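Local coordinates for protein putative glycosyltransferase (GalT1) (Streptococcus parasanguinis FW213, PDB 5HEA) that probably transfers sugar residues from a nucleotide-activated donor, as the C-terminal family 2 (GT-A-type) glycosyltransferase part of a longer protein, at residues 78-83 with 176-181; 85-90 with 104-109; 141-144 with 148-151; 171-176 with 196-201; 190-195 with 239-244. One frame throughout, in Å; residues are numbered along the deposited sequence.

Contact 1 of 5, residues 78-83 with 176-181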
# COMPACT_ATOMS: atom_id res chain seq x y z
N ALA A 78 -19.21 9.41 17.21
CA ALA A 78 -20.48 8.79 16.82
C ALA A 78 -21.47 8.91 17.97
O ALA A 78 -22.66 9.17 17.75
CB ALA A 78 -20.27 7.30 16.45
N GLY A 79 -20.98 8.73 19.19
CA GLY A 79 -21.80 8.88 20.37
C GLY A 79 -22.36 10.29 20.50
O GLY A 79 -23.55 10.48 20.77
N ILE A 80 -21.50 11.29 20.31
CA ILE A 80 -21.92 12.70 20.38
C ILE A 80 -23.01 13.02 19.35
O ILE A 80 -23.96 13.77 19.62
CB ILE A 80 -20.72 13.64 20.17
CG1 ILE A 80 -19.69 13.43 21.29
CG2 ILE A 80 -21.17 15.11 20.12
CD1 ILE A 80 -18.37 14.16 21.06
N THR A 81 -22.86 12.43 18.17
CA THR A 81 -23.78 12.64 17.06
C THR A 81 -25.14 12.00 17.33
O THR A 81 -26.18 12.59 17.05
CB THR A 81 -23.19 12.05 15.75
OG1 THR A 81 -21.99 12.75 15.43
CG2 THR A 81 -24.17 12.17 14.61
N TYR A 82 -25.12 10.80 17.90
CA TYR A 82 -26.36 10.07 18.20
C TYR A 82 -27.07 10.59 19.47
O TYR A 82 -28.28 10.41 19.64
CB TYR A 82 -26.06 8.56 18.27
CG TYR A 82 -27.26 7.68 18.56
CD1 TYR A 82 -27.94 7.03 17.54
CD2 TYR A 82 -27.70 7.47 19.87
CE1 TYR A 82 -29.04 6.21 17.81
CE2 TYR A 82 -28.79 6.67 20.15
CZ TYR A 82 -29.45 6.04 19.12
OH TYR A 82 -30.53 5.23 19.41
N ALA A 83 -26.33 11.25 20.35
CA ALA A 83 -26.86 11.69 21.64
C ALA A 83 -28.01 12.69 21.51
O ALA A 83 -27.90 13.68 20.79
CB ALA A 83 -25.75 12.30 22.48
N GLU A 176 -24.91 21.56 24.52
CA GLU A 176 -24.66 22.69 23.62
C GLU A 176 -23.17 23.03 23.52
O GLU A 176 -22.74 23.62 22.53
CB GLU A 176 -25.46 23.92 24.06
CG GLU A 176 -25.06 24.47 25.42
CD GLU A 176 -25.96 25.60 25.90
OE1 GLU A 176 -26.59 26.27 25.04
OE2 GLU A 176 -26.03 25.83 27.13
N LEU A 177 -22.38 22.66 24.52
CA LEU A 177 -20.94 22.90 24.50
C LEU A 177 -20.22 22.19 23.33
O LEU A 177 -19.14 22.60 22.92
CB LEU A 177 -20.31 22.44 25.82
CG LEU A 177 -20.22 23.32 27.06
CD1 LEU A 177 -20.97 24.64 26.97
CD2 LEU A 177 -20.64 22.54 28.28
N PHE A 178 -20.82 21.13 22.79
CA PHE A 178 -20.14 20.33 21.77
C PHE A 178 -20.18 20.89 20.33
O PHE A 178 -19.64 20.27 19.41
CB PHE A 178 -20.61 18.86 21.80
CG PHE A 178 -20.04 18.08 22.95
CD1 PHE A 178 -18.87 17.35 22.80
CD2 PHE A 178 -20.65 18.12 24.19
CE1 PHE A 178 -18.34 16.64 23.86
CE2 PHE A 178 -20.13 17.41 25.26
CZ PHE A 178 -18.97 16.68 25.10
N GLU A 179 -20.82 22.05 20.14
CA GLU A 179 -20.82 22.69 18.83
C GLU A 179 -19.39 22.89 18.30
O GLU A 179 -18.59 23.64 18.87
CB GLU A 179 -21.54 24.04 18.86
CG GLU A 179 -21.53 24.75 17.49
CD GLU A 179 -22.05 26.19 17.53
OE1 GLU A 179 -22.25 26.75 18.63
OE2 GLU A 179 -22.27 26.75 16.43
N GLY A 180 -19.07 22.19 17.21
CA GLY A 180 -17.77 22.33 16.58
C GLY A 180 -16.64 21.61 17.29
O GLY A 180 -15.48 21.72 16.87
N ILE A 181 -16.97 20.88 18.35
CA ILE A 181 -15.95 20.14 19.09
C ILE A 181 -16.08 18.63 18.86
O ILE A 181 -17.13 18.05 19.16
CB ILE A 181 -16.01 20.46 20.62
CG1 ILE A 181 -15.58 21.91 20.88
CG2 ILE A 181 -15.08 19.53 21.38
CD1 ILE A 181 -15.72 22.36 22.34

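Contact 2 of 5, residues 85-90 with 104-109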
# COMPACT_ATOMS: atom_id res chain seq x y z
N GLY A 85 -29.53 13.82 24.53
CA GLY A 85 -29.69 14.37 25.86
C GLY A 85 -29.38 15.85 25.96
O GLY A 85 -28.76 16.43 25.08
N LYS A 86 -29.84 16.47 27.05
CA LYS A 86 -29.49 17.85 27.34
C LYS A 86 -28.07 17.93 27.89
O LYS A 86 -27.42 18.98 27.86
CB LYS A 86 -30.48 18.46 28.35
CG LYS A 86 -30.10 19.88 28.79
CD LYS A 86 -31.25 20.62 29.43
CE LYS A 86 -30.80 21.99 29.93
NZ LYS A 86 -31.95 22.80 30.41
N TYR A 87 -27.60 16.79 28.40
CA TYR A 87 -26.25 16.68 28.94
C TYR A 87 -25.56 15.45 28.36
O TYR A 87 -26.21 14.47 28.01
CB TYR A 87 -26.29 16.56 30.46
CG TYR A 87 -27.08 17.67 31.11
CD1 TYR A 87 -28.42 17.50 31.43
CD2 TYR A 87 -26.48 18.90 31.38
CE1 TYR A 87 -29.16 18.51 32.01
CE2 TYR A 87 -27.22 19.93 31.97
CZ TYR A 87 -28.56 19.72 32.28
OH TYR A 87 -29.31 20.71 32.86
N ILE A 88 -24.24 15.52 28.28
CA ILE A 88 -23.44 14.42 27.75
C ILE A 88 -22.35 14.04 28.74
O ILE A 88 -21.69 14.90 29.32
CB ILE A 88 -22.79 14.79 26.39
CG1 ILE A 88 -23.86 14.83 25.28
CG2 ILE A 88 -21.61 13.83 26.06
CD1 ILE A 88 -23.32 15.17 23.91
N THR A 89 -22.17 12.74 28.95
CA THR A 89 -21.10 12.30 29.82
C THR A 89 -20.46 11.06 29.20
O THR A 89 -21.08 10.39 28.37
CB THR A 89 -21.63 12.05 31.23
OG1 THR A 89 -20.55 11.99 32.17
CG2 THR A 89 -22.44 10.75 31.27
N PHE A 90 -19.21 10.77 29.57
CA PHE A 90 -18.48 9.65 28.98
C PHE A 90 -18.15 8.64 30.07
O PHE A 90 -17.80 9.03 31.18
CB PHE A 90 -17.17 10.13 28.33
CG PHE A 90 -17.38 11.08 27.17
CD1 PHE A 90 -17.66 10.59 25.91
CD2 PHE A 90 -17.31 12.45 27.36
CE1 PHE A 90 -17.87 11.46 24.84
CE2 PHE A 90 -17.52 13.33 26.30
CZ PHE A 90 -17.81 12.83 25.05
N HIS A 104 -25.17 12.83 41.62
CA HIS A 104 -24.28 13.83 42.22
C HIS A 104 -23.71 14.84 41.23
O HIS A 104 -23.62 16.02 41.54
CB HIS A 104 -23.16 13.16 43.02
CG HIS A 104 -23.62 12.59 44.32
ND1 HIS A 104 -22.75 12.30 45.36
CD2 HIS A 104 -24.86 12.28 44.77
CE1 HIS A 104 -23.45 11.83 46.38
NE2 HIS A 104 -24.72 11.81 46.05
N LEU A 105 -23.32 14.37 40.04
CA LEU A 105 -22.87 15.24 38.95
C LEU A 105 -24.00 16.15 38.50
O LEU A 105 -23.80 17.35 38.25
CB LEU A 105 -22.38 14.42 37.75
CG LEU A 105 -20.99 13.79 37.88
CD1 LEU A 105 -20.67 12.92 36.66
CD2 LEU A 105 -19.93 14.89 38.07
N TYR A 106 -25.20 15.58 38.37
CA TYR A 106 -26.35 16.34 37.90
C TYR A 106 -26.69 17.46 38.88
O TYR A 106 -26.77 18.62 38.50
CB TYR A 106 -27.57 15.43 37.69
CG TYR A 106 -28.79 16.19 37.19
CD1 TYR A 106 -28.93 16.51 35.85
CD2 TYR A 106 -29.79 16.61 38.07
CE1 TYR A 106 -30.04 17.21 35.39
CE2 TYR A 106 -30.91 17.31 37.62
CZ TYR A 106 -31.02 17.61 36.27
OH TYR A 106 -32.12 18.30 35.80
N ARG A 107 -26.86 17.12 40.16
CA ARG A 107 -27.13 18.12 41.19
C ARG A 107 -26.07 19.22 41.25
O ARG A 107 -26.39 20.40 41.38
CB ARG A 107 -27.23 17.45 42.56
CG ARG A 107 -28.46 16.60 42.69
CD ARG A 107 -29.34 17.11 43.82
NE ARG A 107 -30.70 16.62 43.66
CZ ARG A 107 -31.08 15.37 43.93
NH1 ARG A 107 -30.18 14.50 44.37
NH2 ARG A 107 -32.34 15.00 43.75
N ALA A 108 -24.80 18.83 41.13
CA ALA A 108 -23.71 19.79 41.26
C ALA A 108 -23.75 20.80 40.11
O ALA A 108 -23.41 21.97 40.29
CB ALA A 108 -22.36 19.06 41.30
N LEU A 109 -24.18 20.36 38.94
CA LEU A 109 -24.26 21.24 37.79
C LEU A 109 -25.48 22.16 37.92
O LEU A 109 -25.37 23.39 37.90
CB LEU A 109 -24.31 20.42 36.50
CG LEU A 109 -24.23 21.13 35.14
CD1 LEU A 109 -23.67 20.19 34.07
CD2 LEU A 109 -25.63 21.65 34.73

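Contact 3 of 5, residues 141-144 with 148-151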
# COMPACT_ATOMS: atom_id res chain seq x y z
N PHE A 141 -14.70 18.04 49.13
CA PHE A 141 -15.13 19.41 48.99
C PHE A 141 -15.83 19.57 47.65
O PHE A 141 -15.76 18.71 46.78
CB PHE A 141 -13.97 20.41 49.14
CG PHE A 141 -13.00 20.41 47.99
CD1 PHE A 141 -13.19 21.26 46.90
CD2 PHE A 141 -11.91 19.57 47.99
CE1 PHE A 141 -12.30 21.26 45.82
CE2 PHE A 141 -11.01 19.56 46.91
CZ PHE A 141 -11.21 20.41 45.83
N CYS A 142 -16.52 20.69 47.51
CA CYS A 142 -17.17 21.08 46.28
C CYS A 142 -16.84 22.55 46.13
O CYS A 142 -16.67 23.24 47.13
CB CYS A 142 -18.68 20.85 46.40
SG CYS A 142 -19.61 21.27 44.91
N LYS A 143 -16.73 23.04 44.90
CA LYS A 143 -16.41 24.44 44.65
C LYS A 143 -16.83 24.83 43.24
O LYS A 143 -16.76 24.01 42.32
CB LYS A 143 -14.90 24.68 44.81
CG LYS A 143 -14.51 26.14 44.92
CD LYS A 143 -13.01 26.29 45.09
CE LYS A 143 -12.61 27.76 45.28
NZ LYS A 143 -12.96 28.61 44.10
N ASN A 144 -17.28 26.07 43.08
CA ASN A 144 -17.55 26.65 41.77
C ASN A 144 -16.30 27.38 41.31
O ASN A 144 -15.68 28.08 42.09
CB ASN A 144 -18.72 27.64 41.85
CG ASN A 144 -20.05 26.94 42.04
OD1 ASN A 144 -20.19 25.76 41.73
ND2 ASN A 144 -21.03 27.67 42.55
N ALA A 148 -10.81 30.73 34.34
CA ALA A 148 -9.44 31.11 34.69
C ALA A 148 -8.91 30.38 35.93
O ALA A 148 -7.79 29.86 35.93
CB ALA A 148 -9.33 32.62 34.87
N GLU A 149 -9.74 30.33 36.98
CA GLU A 149 -9.42 29.54 38.18
C GLU A 149 -9.31 28.06 37.86
O GLU A 149 -8.43 27.35 38.38
CB GLU A 149 -10.51 29.73 39.24
CG GLU A 149 -10.58 31.12 39.83
CD GLU A 149 -11.76 31.28 40.78
OE1 GLU A 149 -12.77 30.57 40.62
OE2 GLU A 149 -11.67 32.13 41.70
N TRP A 150 -10.23 27.58 37.04
CA TRP A 150 -10.23 26.18 36.66
C TRP A 150 -8.93 25.79 35.92
O TRP A 150 -8.31 24.77 36.24
CB TRP A 150 -11.45 25.87 35.78
CG TRP A 150 -11.53 24.44 35.43
CD1 TRP A 150 -11.28 23.88 34.21
CD2 TRP A 150 -11.85 23.36 36.32
NE1 TRP A 150 -11.44 22.52 34.28
CE2 TRP A 150 -11.79 22.17 35.56
CE3 TRP A 150 -12.20 23.28 37.67
CZ2 TRP A 150 -12.07 20.92 36.11
CZ3 TRP A 150 -12.47 22.04 38.21
CH2 TRP A 150 -12.40 20.87 37.43
N MET A 151 -8.52 26.64 34.98
CA MET A 151 -7.33 26.37 34.16
C MET A 151 -6.01 26.60 34.90
O MET A 151 -4.98 26.85 34.27
CB MET A 151 -7.33 27.25 32.91
CG MET A 151 -8.52 27.05 31.97
SD MET A 151 -8.61 25.40 31.24
CE MET A 151 -9.97 25.63 30.12
O HOH W 1 -13.91 31.20 44.09

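Contact 4 of 5, residues 171-176 with 196-201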
# COMPACT_ATOMS: atom_id res chain seq x y z
N LYS A 171 -17.16 13.64 34.13
CA LYS A 171 -17.54 14.99 33.76
C LYS A 171 -18.89 15.00 33.07
O LYS A 171 -19.15 14.20 32.17
CB LYS A 171 -16.45 15.59 32.85
CG LYS A 171 -15.06 15.58 33.52
CD LYS A 171 -13.94 15.86 32.56
CE LYS A 171 -12.60 15.71 33.28
NZ LYS A 171 -12.33 14.30 33.71
N LEU A 172 -19.76 15.89 33.53
CA LEU A 172 -21.08 16.08 32.93
C LEU A 172 -21.11 17.43 32.20
O LEU A 172 -20.89 18.47 32.82
CB LEU A 172 -22.16 16.03 34.01
CG LEU A 172 -23.61 16.17 33.57
CD1 LEU A 172 -24.03 14.95 32.76
CD2 LEU A 172 -24.54 16.38 34.77
N PHE A 173 -21.37 17.39 30.89
CA PHE A 173 -21.32 18.58 30.03
C PHE A 173 -22.71 18.96 29.50
O PHE A 173 -23.45 18.09 29.05
CB PHE A 173 -20.46 18.31 28.79
CG PHE A 173 -19.04 17.89 29.10
CD1 PHE A 173 -18.06 18.85 29.35
CD2 PHE A 173 -18.68 16.55 29.11
CE1 PHE A 173 -16.75 18.47 29.63
CE2 PHE A 173 -17.37 16.16 29.39
CZ PHE A 173 -16.41 17.12 29.65
N LYS A 174 -23.05 20.25 29.53
CA LYS A 174 -24.17 20.73 28.72
C LYS A 174 -23.89 20.35 27.28
O LYS A 174 -22.77 20.52 26.80
CB LYS A 174 -24.34 22.24 28.84
CG LYS A 174 -25.07 22.64 30.13
CD LYS A 174 -25.36 24.12 30.18
CE LYS A 174 -25.95 24.49 31.53
NZ LYS A 174 -25.96 25.98 31.75
N ALA A 175 -24.90 19.80 26.62
CA ALA A 175 -24.70 19.25 25.28
C ALA A 175 -24.41 20.35 24.26
O ALA A 175 -23.71 20.12 23.27
CB ALA A 175 -25.90 18.43 24.85
N GLU A 176 -24.91 21.56 24.52
CA GLU A 176 -24.66 22.69 23.62
C GLU A 176 -23.17 23.03 23.52
O GLU A 176 -22.74 23.62 22.53
CB GLU A 176 -25.46 23.92 24.06
CG GLU A 176 -25.06 24.47 25.42
CD GLU A 176 -25.96 25.60 25.90
OE1 GLU A 176 -26.59 26.27 25.04
OE2 GLU A 176 -26.03 25.83 27.13
N TYR A 196 -10.36 20.03 27.33
CA TYR A 196 -10.13 21.43 27.70
C TYR A 196 -10.88 22.41 26.80
O TYR A 196 -11.26 23.50 27.24
CB TYR A 196 -8.64 21.75 27.75
CG TYR A 196 -8.00 22.00 26.40
CD1 TYR A 196 -7.58 20.94 25.61
CD2 TYR A 196 -7.80 23.29 25.94
CE1 TYR A 196 -6.98 21.17 24.37
CE2 TYR A 196 -7.21 23.53 24.71
CZ TYR A 196 -6.80 22.47 23.93
OH TYR A 196 -6.22 22.70 22.70
N ARG A 197 -11.10 22.04 25.54
CA ARG A 197 -11.86 22.93 24.66
C ARG A 197 -13.32 23.08 25.13
O ARG A 197 -13.90 24.16 25.01
CB ARG A 197 -11.76 22.48 23.20
CG ARG A 197 -10.32 22.49 22.70
CD ARG A 197 -10.23 22.17 21.22
NE ARG A 197 -10.08 20.74 20.96
CZ ARG A 197 -10.86 20.04 20.13
NH1 ARG A 197 -11.86 20.66 19.50
NH2 ARG A 197 -10.65 18.74 19.92
N LEU A 198 -13.90 22.02 25.67
CA LEU A 198 -15.22 22.13 26.30
C LEU A 198 -15.21 23.08 27.49
O LEU A 198 -16.13 23.91 27.66
CB LEU A 198 -15.70 20.75 26.73
CG LEU A 198 -15.95 19.81 25.56
CD1 LEU A 198 -16.00 18.36 26.07
CD2 LEU A 198 -17.26 20.19 24.88
N TYR A 199 -14.18 22.99 28.33
CA TYR A 199 -14.04 23.92 29.46
C TYR A 199 -14.04 25.38 28.99
O TYR A 199 -14.69 26.26 29.57
CB TYR A 199 -12.72 23.66 30.19
CG TYR A 199 -12.56 22.34 30.89
CD1 TYR A 199 -13.64 21.67 31.43
CD2 TYR A 199 -11.29 21.78 31.04
CE1 TYR A 199 -13.46 20.45 32.09
CE2 TYR A 199 -11.10 20.57 31.68
CZ TYR A 199 -12.19 19.91 32.20
OH TYR A 199 -12.00 18.73 32.85
N LEU A 200 -13.31 25.65 27.91
CA LEU A 200 -13.21 27.02 27.39
C LEU A 200 -14.55 27.55 26.87
O LEU A 200 -14.73 28.76 26.73
CB LEU A 200 -12.12 27.11 26.31
CG LEU A 200 -10.69 26.87 26.77
CD1 LEU A 200 -9.75 26.70 25.57
CD2 LEU A 200 -10.21 28.01 27.68
N LYS A 201 -15.50 26.65 26.60
CA LYS A 201 -16.84 27.06 26.18
C LYS A 201 -17.70 27.44 27.38
O LYS A 201 -18.70 28.14 27.22
CB LYS A 201 -17.53 25.92 25.41
CG LYS A 201 -16.98 25.63 24.02
CD LYS A 201 -17.49 26.63 23.00
CE LYS A 201 -17.53 26.02 21.60
NZ LYS A 201 -18.70 25.12 21.38

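Contact 5 of 5, residues 190-195 with 239-244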
# COMPACT_ATOMS: atom_id res chain seq x y z
N GLU A 190 -6.53 11.50 22.75
CA GLU A 190 -7.60 12.23 22.08
C GLU A 190 -8.35 13.08 23.11
O GLU A 190 -8.79 14.19 22.78
CB GLU A 190 -8.53 11.27 21.32
CG GLU A 190 -9.34 10.27 22.17
CD GLU A 190 -8.60 8.96 22.50
OE1 GLU A 190 -7.38 8.82 22.24
OE2 GLU A 190 -9.25 8.04 23.04
N ASP A 191 -8.46 12.55 24.34
CA ASP A 191 -9.02 13.27 25.50
C ASP A 191 -8.22 14.53 25.79
O ASP A 191 -8.78 15.61 26.03
CB ASP A 191 -9.00 12.40 26.77
CG ASP A 191 -10.06 11.30 26.78
OD1 ASP A 191 -10.91 11.29 25.87
OD2 ASP A 191 -10.05 10.46 27.72
N ASP A 192 -6.89 14.36 25.78
CA ASP A 192 -5.91 15.42 25.99
C ASP A 192 -6.14 16.59 25.01
O ASP A 192 -6.00 17.76 25.37
CB ASP A 192 -4.51 14.81 25.81
CG ASP A 192 -3.36 15.80 26.08
OD1 ASP A 192 -3.50 16.75 26.87
OD2 ASP A 192 -2.28 15.57 25.50
N ALA A 193 -6.53 16.27 23.77
CA ALA A 193 -6.73 17.27 22.72
C ALA A 193 -8.11 17.92 22.74
O ALA A 193 -8.35 18.89 22.02
CB ALA A 193 -6.49 16.63 21.34
N THR A 194 -9.02 17.41 23.58
CA THR A 194 -10.43 17.75 23.41
C THR A 194 -11.15 18.33 24.64
O THR A 194 -11.88 19.31 24.52
CB THR A 194 -11.23 16.50 22.89
OG1 THR A 194 -10.59 15.97 21.72
CG2 THR A 194 -12.67 16.88 22.53
N ILE A 195 -10.95 17.71 25.80
CA ILE A 195 -11.73 18.05 26.99
C ILE A 195 -11.59 19.52 27.35
O ILE A 195 -12.58 20.21 27.59
CB ILE A 195 -11.38 17.12 28.19
CG1 ILE A 195 -11.80 15.69 27.87
CG2 ILE A 195 -12.09 17.57 29.46
CD1 ILE A 195 -13.29 15.56 27.49
N GLU A 239 1.30 22.03 22.72
CA GLU A 239 1.60 23.23 21.92
C GLU A 239 0.34 23.92 21.42
O GLU A 239 0.19 25.13 21.54
CB GLU A 239 2.53 22.87 20.76
CG GLU A 239 3.95 22.57 21.25
CD GLU A 239 4.81 21.83 20.23
OE1 GLU A 239 4.28 21.43 19.17
OE2 GLU A 239 6.03 21.67 20.50
N GLU A 240 -0.58 23.14 20.87
CA GLU A 240 -1.89 23.65 20.47
C GLU A 240 -2.62 24.33 21.65
O GLU A 240 -3.18 25.43 21.51
CB GLU A 240 -2.69 22.47 19.92
CG GLU A 240 -4.11 22.74 19.44
CD GLU A 240 -4.75 21.46 18.90
OE1 GLU A 240 -4.73 20.41 19.61
OE2 GLU A 240 -5.23 21.48 17.76
N ARG A 241 -2.61 23.68 22.81
CA ARG A 241 -3.31 24.22 23.98
C ARG A 241 -2.69 25.53 24.50
O ARG A 241 -3.41 26.48 24.84
CB ARG A 241 -3.39 23.16 25.09
CG ARG A 241 -3.87 23.70 26.44
CD ARG A 241 -4.24 22.56 27.41
NE ARG A 241 -3.20 21.55 27.58
CZ ARG A 241 -3.31 20.29 27.16
NH1 ARG A 241 -4.41 19.89 26.54
NH2 ARG A 241 -2.32 19.41 27.36
N ILE A 242 -1.37 25.58 24.55
CA ILE A 242 -0.69 26.83 24.91
C ILE A 242 -1.05 27.95 23.94
O ILE A 242 -1.36 29.06 24.36
CB ILE A 242 0.84 26.66 25.02
CG1 ILE A 242 1.18 25.84 26.27
CG2 ILE A 242 1.55 28.04 25.03
CD1 ILE A 242 2.57 25.21 26.25
N ALA A 243 -1.02 27.65 22.64
CA ALA A 243 -1.32 28.68 21.64
C ALA A 243 -2.75 29.21 21.77
O ALA A 243 -3.00 30.40 21.58
CB ALA A 243 -1.06 28.15 20.22
N LEU A 244 -3.69 28.32 22.06
CA LEU A 244 -5.08 28.72 22.22
C LEU A 244 -5.27 29.58 23.46
O LEU A 244 -5.87 30.64 23.39
CB LEU A 244 -5.99 27.49 22.33
CG LEU A 244 -6.77 27.09 21.10
CD1 LEU A 244 -7.73 25.97 21.50
CD2 LEU A 244 -7.54 28.28 20.50

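Contact 1 of 5, residues 78-83 with 176-181
Phe178 O, the carbonyl of the residue that packs against Ile80, receives the amide of Ile181, with Ile181 N 2.9 Å from Phe178 O. That bond closes a type II turn over Glu179 and Gly180, in which Gly180 takes the positive phi (77°) expected at its third position. Phe178 O thus accepts from Ile181 N and, weakly, from Arg182 NH1. The contact itself is apolar and narrow. Ile80 holds CG1 beside its backbone N (chi1 -63°) and runs on extended, which carries CD1 across to the Phe178 ring. There CD1 of Ile80 stands 3.7 Å from Phe178 CD1 and at the same distance from CE1 of that ring, approaching obliquely. The other branch lies nearer the base of the partner side chain, Ile80 CG2 being 4.1 Å from Phe178 CB. The two side chains thus cross at about a right angle: Ile80 CG2 faces CB, and Ile80 CD1 the CD1-CE1 bond of the ring. Helix 72-82 is the helix that leads from strand 62-66 to strand 87-90 in what is probably the nucleotide-binding, Rossmann-like part of a GT-A fold. Ile10 of strand 7-13 also packs on Ile80, Ile88 and Phe90 of strand 87-90 touch Phe178, and Leu198 brings helix 195-201 against the same ring.

Contact 2 of 5, residues 85-90 with 104-109
Within 104-109, Tyr106 is the first residue in contact with the strand, and it meets Tyr87 ring against ring. With CG anti to the backbone N (chi1 -179°), its ring swings from the helix flank toward the strand. The pair is an offset edge-to-face (T-shaped) stack: the edge of Tyr106 is directed at the face of Tyr87, the centroids are 5.7 Å apart and the planes stand at 89°. The closest carbons are Tyr106 CE1 and Tyr87 CE1, at 3.7 Å. One turn further on, Leu109 reaches the other ring carbon beside the hydroxyl, its CD2 lying 3.6 Å from Tyr87 CE2 while its CD1 is 4.1 Å from Tyr87 CD2. Both helix residues approach from one face of Tyr87, and Lys86 CG lies over the opposite face. Both tyrosine hydroxyls bond to Glu5 OE2, and Lys86 NZ forms a salt bridge with Glu5 OE1. The chemistry is thus divided: carbon packing joins helix 101-110 to strand 87-90, whereas Glu5 anchors the outer ends of both rings, and the hydroxyls and ammonium around its carboxylate would be expected to stabilise its charged form.

Contact 3 of 5, residues 141-144 with 148-151
Lys143 leaves its strand toward Glu149, and its side chain can be followed outward as an almost straight rod. CB points at the helix. CG stands anti to the backbone N (chi1 -165°), CD and CE prolong the line, and the extended stem carries the ammonium toward the helix. Only the last bond bends, at chi4 -62°, and this turns NZ toward Asn144 O. There the ammonium is 3.4 Å from Asn144 O in a weak hydrogen bond. Across the gap it finds Glu149 OE1 at 4.0 Å, a long salt bridge, the two side chains crossing at about a right angle. The setting is a strand running directly into a helix: strand 142-146, which pairs antiparallel with strand 204-217, passes straight into the short helix 147-150, and Glu149 N bonds to Thr146 OG1 near the junction. A water also links the two side chains. It accepts from Lys143 NZ at 2.8 Å and donates, weakly, to Glu149 OE2 at 3.4 Å, bridging the ammonium to the carboxylate oxygen that the direct pairing does not use. Glu149 itself reaches out extended beyond CG. The lysine has a further partner in the Tyr145 ring, through a cation-pi contact. CB of Asn144 points away from the helix, and its amide bonds through OD1 to Thr206 OG1 and through ND2 to Asn112 OD1.

Contact 4 of 5, residues 171-176 with 196-201
Helix 195-201 packs on a face of the mixed sheet at strand 171-174, with Phe173 CA 8.0 Å from Leu198 CA, and the 3-10 segment after the strand keeps Glu176 CA 9.3 Å from Lys201 CA. At the nearer point Leu198 CD1 sits over one face of the Phe173 ring, 3.8 Å from its centroid and 18° off the normal, a CH-pi contact. The same methyl is 3.6 Å from Phe173 CE1, and Leu198 CB adds a second carbon 3.8 Å from that atom. Further along, Tyr199 points its hydroxyl at the Lys171 stem, Lys171 CE lying near the ring plane and 3.1 Å from Tyr199 OH. A bend at chi4 (66°) turns the ammonium away from this oxygen, and NZ of Lys171 bonds instead to the carbonyls of Leu163, Phe167 and Pro169. Tyr199 OH likewise donates to Thr164 O, and Lys201 NZ is held by the carbonyls of Leu177 and Glu179. Apart from the Tyr199 hydroxyl against the Lys171 stem, strand and helix thus meet through carbon, while these three polar tips bond to backbone carbonyls; the charge of Lys171 probably polarises the CE hydrogens that face the tyrosine oxygen.

Contact 5 of 5, residues 190-195 with 239-244
A buried salt bridge between Asp192 and Arg241 ties the loop ahead of helix 195-201 to helix 231-247, where the glycosyltransferase fold meets its C-terminal helices. The loop carries the acidic run Glu190-Asp191-Asp192, reminiscent of the Glu-Asp motif in many family 2 enzymes, although no role is established for it here. Arg241 grips both backbone and side chain of the aspartate with its two terminal nitrogens. NH1 donates to Asp192 O at 2.9 Å, the oxygen lying in the guanidinium plane. Arg241 NH2 meets Asp192 OD1 on its syn side at 3.0 Å, with an N-H...O angle of 150°, and Arg241 NH1 adds a longer bond of 3.3 Å to OD1, entering from above the carboxylate plane. The two planes are turned 46° apart, so the union is not a coplanar fork. A bend at chi3 (52°) of Arg241 brings the group round, while NE is engaged by Gln255 OE1 and Tyr196 contributes a cation-pi contact. On the loop side, Thr194 OG1 donates to Glu190 O at 2.7 Å, bracing the turn. Asp192 OD2 forms a salt bridge with Arg262 NH1 of helix 253-272 and a hydrogen bond with Asn237 ND2, one turn earlier on helix 231-247. Tyr196 of helix 195-201 also packs on Glu240 and Leu244, and Glu240 forms a salt bridge with Lys285 of a neighbouring subunit.

Contacts 1, 2 and 4 form one continuous core: Phe178 CZ of contact 1 lies 3.5 Å from Leu198 CD1 of contact 4 and 3.8 Å from Phe90 CE2 of contact 2. Strands 87-90 and 171-174 are antiparallel neighbours, so contacts 2 and 4 share a sheet, with centres about 11 Å apart. Contact 3 joins this body through Met151 and Trp150, which pack on Tyr199. Contact 5 joins the helix at 196-201 to helix 231-247, Tyr196 CD1 approaching Arg241 NH1 at 3.5 Å. Its centre is about 23 Å from that of contact 2. Contacts 1, 3, 4 and 5 each also touch a second subunit of the hexamer.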